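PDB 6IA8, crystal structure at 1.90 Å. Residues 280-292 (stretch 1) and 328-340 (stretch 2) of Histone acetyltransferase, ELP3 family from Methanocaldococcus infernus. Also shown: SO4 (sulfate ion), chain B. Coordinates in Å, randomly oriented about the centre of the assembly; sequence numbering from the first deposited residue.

Stretch 1 280-292: FMPDMVKIYPCLV
Stretch 2, residues 328-340: KWVRTSRIQRDIP

The two stretches run parallel, burying 753 Å² between them, with Met-284 beside Arg-331 (CA to CA 4.5 Å) and Val-285 beside Thr-332 (5.2 Å). Extended backbones (Met-284 phi/psi -149/150, Arg-331 -107/139) let Arg-331 N donate to Asp-283 O (2.9 Å, 166°) and Val-285 N to Arg-331 O (3.0 Å, 150°); Ser-333 N to Val-285 O is weak at 3.3 Å. Beyond this ladder the strands part, and a water fills the gap, 2.9 Å from both Ile-287 N and Ser-333 O.

Side chains alternate between the sheet faces. Met-284 (t, t, chi3 -29°) and Arg-331 (t, t, chi3 -97°) share one, where Met-284 CE meets the guanidinium edge at Arg-331 NH1, 3.8 Å. On the other, compact Val-285 (m) sets CG2 4.1 Å from Thr-332 OG1 and 4.3 Å from Val-330 CG1.

At the start, Trp-329 (p, chi2 -92°) swings its broad indole back to the first stretch: CZ2 lies 3.6 Å from CE of all-m Met-281, while CZ3 abuts Pro-282 O at 3.3 Å, leaving that buried oxygen unpartnered.

Farther on, Tyr-288 (t, chi2 85°) presents one ring face to Arg-337 CB, 4.1 Å from the ring centroid and 9° off its normal; Ile-335 CG2 packs 4.1 Å from Tyr-288 CD1.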

# COMPACT_ATOMS: atom_id res chain seq x y z
N PHE A 280 -8.06 3.93 13.30
CA PHE A 280 -7.81 3.33 11.99
C PHE A 280 -6.92 4.22 11.14
O PHE A 280 -5.67 4.16 11.26
CB PHE A 280 -9.17 3.05 11.33
CG PHE A 280 -10.06 2.16 12.17
CD1 PHE A 280 -9.73 0.84 12.40
CD2 PHE A 280 -11.22 2.66 12.75
CE1 PHE A 280 -10.57 0.00 13.21
CE2 PHE A 280 -12.07 1.84 13.54
CZ PHE A 280 -11.72 0.49 13.75
N MET A 281 -7.49 5.04 10.27
CA MET A 281 -6.73 5.94 9.42
C MET A 281 -5.61 5.22 8.64
O MET A 281 -4.44 5.61 8.69
CB MET A 281 -6.16 7.08 10.24
CG MET A 281 -7.08 7.60 11.28
SD MET A 281 -8.58 8.46 10.68
CE MET A 281 -7.98 10.15 10.46
N PRO A 282 -5.96 4.21 7.85
CA PRO A 282 -4.95 3.55 7.02
C PRO A 282 -4.45 4.47 5.93
O PRO A 282 -5.15 5.39 5.51
CB PRO A 282 -5.71 2.37 6.41
CG PRO A 282 -7.14 2.87 6.30
CD PRO A 282 -7.33 3.72 7.58
N ASP A 283 -3.24 4.16 5.44
CA ASP A 283 -2.68 4.87 4.29
C ASP A 283 -3.33 4.43 2.98
O ASP A 283 -3.35 5.20 2.02
CB ASP A 283 -1.18 4.62 4.17
CG ASP A 283 -0.40 5.05 5.40
OD1 ASP A 283 -0.62 6.18 5.81
OD2 ASP A 283 0.41 4.22 5.92
N MET A 284 -3.80 3.19 2.92
CA MET A 284 -4.23 2.59 1.67
C MET A 284 -5.34 1.63 2.02
O MET A 284 -5.35 1.06 3.12
CB MET A 284 -3.04 1.90 0.97
CG MET A 284 -3.38 1.12 -0.25
SD MET A 284 -1.89 0.32 -0.91
CE MET A 284 -0.57 1.44 -0.41
N VAL A 285 -6.27 1.43 1.08
CA VAL A 285 -7.31 0.42 1.26
C VAL A 285 -7.47 -0.34 -0.05
O VAL A 285 -7.33 0.24 -1.12
CB VAL A 285 -8.66 1.03 1.69
CG1 VAL A 285 -8.55 1.66 3.10
CG2 VAL A 285 -9.14 2.04 0.65
N LYS A 286 -7.77 -1.63 0.06
CA LYS A 286 -8.06 -2.52 -1.06
C LYS A 286 -9.47 -3.04 -0.83
O LYS A 286 -9.73 -3.66 0.21
CB LYS A 286 -7.04 -3.65 -1.12
CG LYS A 286 -7.23 -4.62 -2.30
CD LYS A 286 -6.33 -5.86 -2.16
CE LYS A 286 -5.09 -5.78 -3.03
NZ LYS A 286 -4.00 -4.96 -2.44
N ILE A 287 -10.40 -2.68 -1.72
CA ILE A 287 -11.82 -2.90 -1.50
C ILE A 287 -12.35 -3.84 -2.57
O ILE A 287 -12.14 -3.61 -3.77
CB ILE A 287 -12.62 -1.59 -1.53
CG1 ILE A 287 -12.10 -0.61 -0.48
CG2 ILE A 287 -14.13 -1.87 -1.29
CD1 ILE A 287 -12.59 0.81 -0.74
N TYR A 288 -13.08 -4.88 -2.16
CA TYR A 288 -13.81 -5.67 -3.16
C TYR A 288 -14.96 -6.37 -2.46
O TYR A 288 -14.76 -6.89 -1.36
CB TYR A 288 -12.93 -6.71 -3.88
CG TYR A 288 -13.50 -7.07 -5.24
CD1 TYR A 288 -13.21 -6.29 -6.35
CD2 TYR A 288 -14.37 -8.16 -5.41
CE1 TYR A 288 -13.73 -6.59 -7.59
CE2 TYR A 288 -14.89 -8.48 -6.68
CZ TYR A 288 -14.56 -7.67 -7.75
OH TYR A 288 -15.06 -7.92 -9.00
N PRO A 289 -16.15 -6.42 -3.05
CA PRO A 289 -17.29 -7.03 -2.35
C PRO A 289 -17.03 -8.50 -2.04
O PRO A 289 -16.31 -9.18 -2.76
CB PRO A 289 -18.46 -6.87 -3.32
CG PRO A 289 -17.82 -6.61 -4.66
CD PRO A 289 -16.54 -5.86 -4.36
N CYS A 290 -17.61 -8.96 -0.94
CA CYS A 290 -17.50 -10.35 -0.51
C CYS A 290 -18.15 -11.25 -1.55
O CYS A 290 -19.24 -10.96 -2.04
CB CYS A 290 -18.17 -10.50 0.86
SG CYS A 290 -17.95 -12.09 1.61
N LEU A 291 -17.46 -12.33 -1.89
CA LEU A 291 -17.89 -13.27 -2.92
C LEU A 291 -18.09 -14.65 -2.31
O LEU A 291 -17.55 -14.94 -1.24
CB LEU A 291 -16.87 -13.38 -4.07
CG LEU A 291 -16.45 -12.10 -4.79
CD1 LEU A 291 -15.21 -12.35 -5.64
CD2 LEU A 291 -17.59 -11.57 -5.65
N VAL A 292 -18.83 -15.49 -3.02
CA VAL A 292 -19.04 -16.89 -2.65
C VAL A 292 -18.19 -17.74 -3.58
O VAL A 292 -18.48 -17.86 -4.77
CB VAL A 292 -20.52 -17.28 -2.74
CG1 VAL A 292 -20.70 -18.75 -2.41
CG2 VAL A 292 -21.36 -16.40 -1.80
N LYS A 328 -7.75 12.89 1.11
CA LYS A 328 -6.72 13.10 0.11
C LYS A 328 -5.49 12.26 0.38
O LYS A 328 -4.67 12.09 -0.52
CB LYS A 328 -6.32 14.57 0.07
CG LYS A 328 -7.44 15.52 -0.36
CD LYS A 328 -6.98 16.99 -0.28
CE LYS A 328 -8.09 17.95 -0.69
NZ LYS A 328 -7.57 19.32 -0.94
N TRP A 329 -5.30 11.82 1.62
CA TRP A 329 -4.10 11.09 2.02
C TRP A 329 -4.26 9.59 1.90
O TRP A 329 -3.32 8.86 2.27
CB TRP A 329 -3.70 11.43 3.45
CG TRP A 329 -4.83 11.60 4.43
CD1 TRP A 329 -5.47 12.77 4.75
CD2 TRP A 329 -5.41 10.59 5.26
NE1 TRP A 329 -6.42 12.55 5.74
CE2 TRP A 329 -6.42 11.22 6.05
CE3 TRP A 329 -5.23 9.23 5.37
CZ2 TRP A 329 -7.23 10.51 6.93
CZ3 TRP A 329 -6.03 8.52 6.28
CH2 TRP A 329 -7.00 9.17 7.06
N VAL A 330 -5.38 9.10 1.35
CA VAL A 330 -5.64 7.67 1.22
C VAL A 330 -5.38 7.25 -0.21
O VAL A 330 -5.82 7.92 -1.16
CB VAL A 330 -7.07 7.30 1.63
CG1 VAL A 330 -7.34 5.84 1.37
CG2 VAL A 330 -7.28 7.58 3.14
N ARG A 331 -4.67 6.14 -0.36
CA ARG A 331 -4.41 5.58 -1.68
C ARG A 331 -5.27 4.34 -1.83
O ARG A 331 -5.41 3.57 -0.89
CB ARG A 331 -2.92 5.24 -1.85
CG ARG A 331 -2.54 4.77 -3.25
CD ARG A 331 -1.16 4.11 -3.22
NE ARG A 331 -0.08 5.01 -3.61
CZ ARG A 331 1.20 4.81 -3.32
NH1 ARG A 331 1.57 3.74 -2.62
NH2 ARG A 331 2.11 5.68 -3.72
N THR A 332 -5.85 4.13 -2.99
CA THR A 332 -6.73 2.99 -3.22
C THR A 332 -6.15 2.11 -4.31
O THR A 332 -5.39 2.57 -5.16
CB THR A 332 -8.14 3.45 -3.62
OG1 THR A 332 -9.07 2.38 -3.41
CG2 THR A 332 -8.17 3.86 -5.08
N SER A 333 -6.50 0.83 -4.26
CA SER A 333 -6.13 -0.11 -5.31
C SER A 333 -7.14 -0.05 -6.44
O SER A 333 -8.32 0.23 -6.23
CB SER A 333 -6.06 -1.53 -4.76
OG SER A 333 -5.11 -1.63 -3.72
N ARG A 334 -6.66 -0.30 -7.65
CA ARG A 334 -7.56 -0.51 -8.78
C ARG A 334 -8.59 -1.56 -8.40
O ARG A 334 -8.23 -2.67 -7.99
CB ARG A 334 -6.77 -0.94 -10.01
CG ARG A 334 -7.57 -0.90 -11.30
CD ARG A 334 -6.82 -1.59 -12.44
N ILE A 335 -9.87 -1.21 -8.51
CA ILE A 335 -10.93 -2.14 -8.14
C ILE A 335 -10.95 -3.28 -9.16
O ILE A 335 -11.23 -3.07 -10.34
CB ILE A 335 -12.29 -1.44 -8.07
CG1 ILE A 335 -12.26 -0.34 -7.00
CG2 ILE A 335 -13.39 -2.43 -7.77
CD1 ILE A 335 -13.35 0.70 -7.16
N GLN A 336 -10.63 -4.48 -8.70
CA GLN A 336 -10.49 -5.64 -9.57
C GLN A 336 -10.40 -6.88 -8.68
O GLN A 336 -10.49 -6.80 -7.45
CB GLN A 336 -9.26 -5.52 -10.47
CG GLN A 336 -7.95 -5.48 -9.69
CD GLN A 336 -6.72 -5.64 -10.57
OE1 GLN A 336 -6.67 -5.12 -11.68
NE2 GLN A 336 -5.73 -6.38 -10.08
N ARG A 337 -10.20 -8.03 -9.31
CA ARG A 337 -9.84 -9.24 -8.58
C ARG A 337 -9.20 -10.22 -9.54
O ARG A 337 -9.53 -10.27 -10.72
CB ARG A 337 -11.06 -9.87 -7.90
N ASP A 338 -8.26 -11.00 -9.00
CA ASP A 338 -7.57 -12.03 -9.77
C ASP A 338 -8.33 -13.36 -9.78
O ASP A 338 -7.73 -14.40 -10.06
CB ASP A 338 -6.16 -12.24 -9.20
CG ASP A 338 -5.39 -10.94 -9.06
OD1 ASP A 338 -5.64 -10.02 -9.86
OD2 ASP A 338 -4.55 -10.84 -8.14
N ILE A 339 -9.62 -13.34 -9.48
CA ILE A 339 -10.44 -14.54 -9.36
C ILE A 339 -11.29 -14.66 -10.62
O ILE A 339 -12.08 -13.75 -10.90
CB ILE A 339 -11.32 -14.51 -8.11
CG1 ILE A 339 -10.45 -14.55 -6.86
CG2 ILE A 339 -12.32 -15.65 -8.13
CD1 ILE A 339 -11.21 -14.30 -5.57
N PRO A 340 -11.16 -15.74 -11.40
CA PRO A 340 -11.96 -15.84 -12.63
C PRO A 340 -13.43 -16.06 -12.32
O PRO A 340 -13.80 -16.63 -11.28
CB PRO A 340 -11.34 -17.05 -13.35
CG PRO A 340 -10.77 -17.89 -12.24
CD PRO A 340 -10.30 -16.92 -11.18
S SO4 B . -9.55 15.46 3.29
O1 SO4 B . -9.35 16.91 3.24
O2 SO4 B . -8.25 14.80 3.19
O3 SO4 B . -10.36 15.04 2.19
O4 SO4 B . -10.25 15.09 4.52
O HOH W 1 -9.37 -1.48 -4.19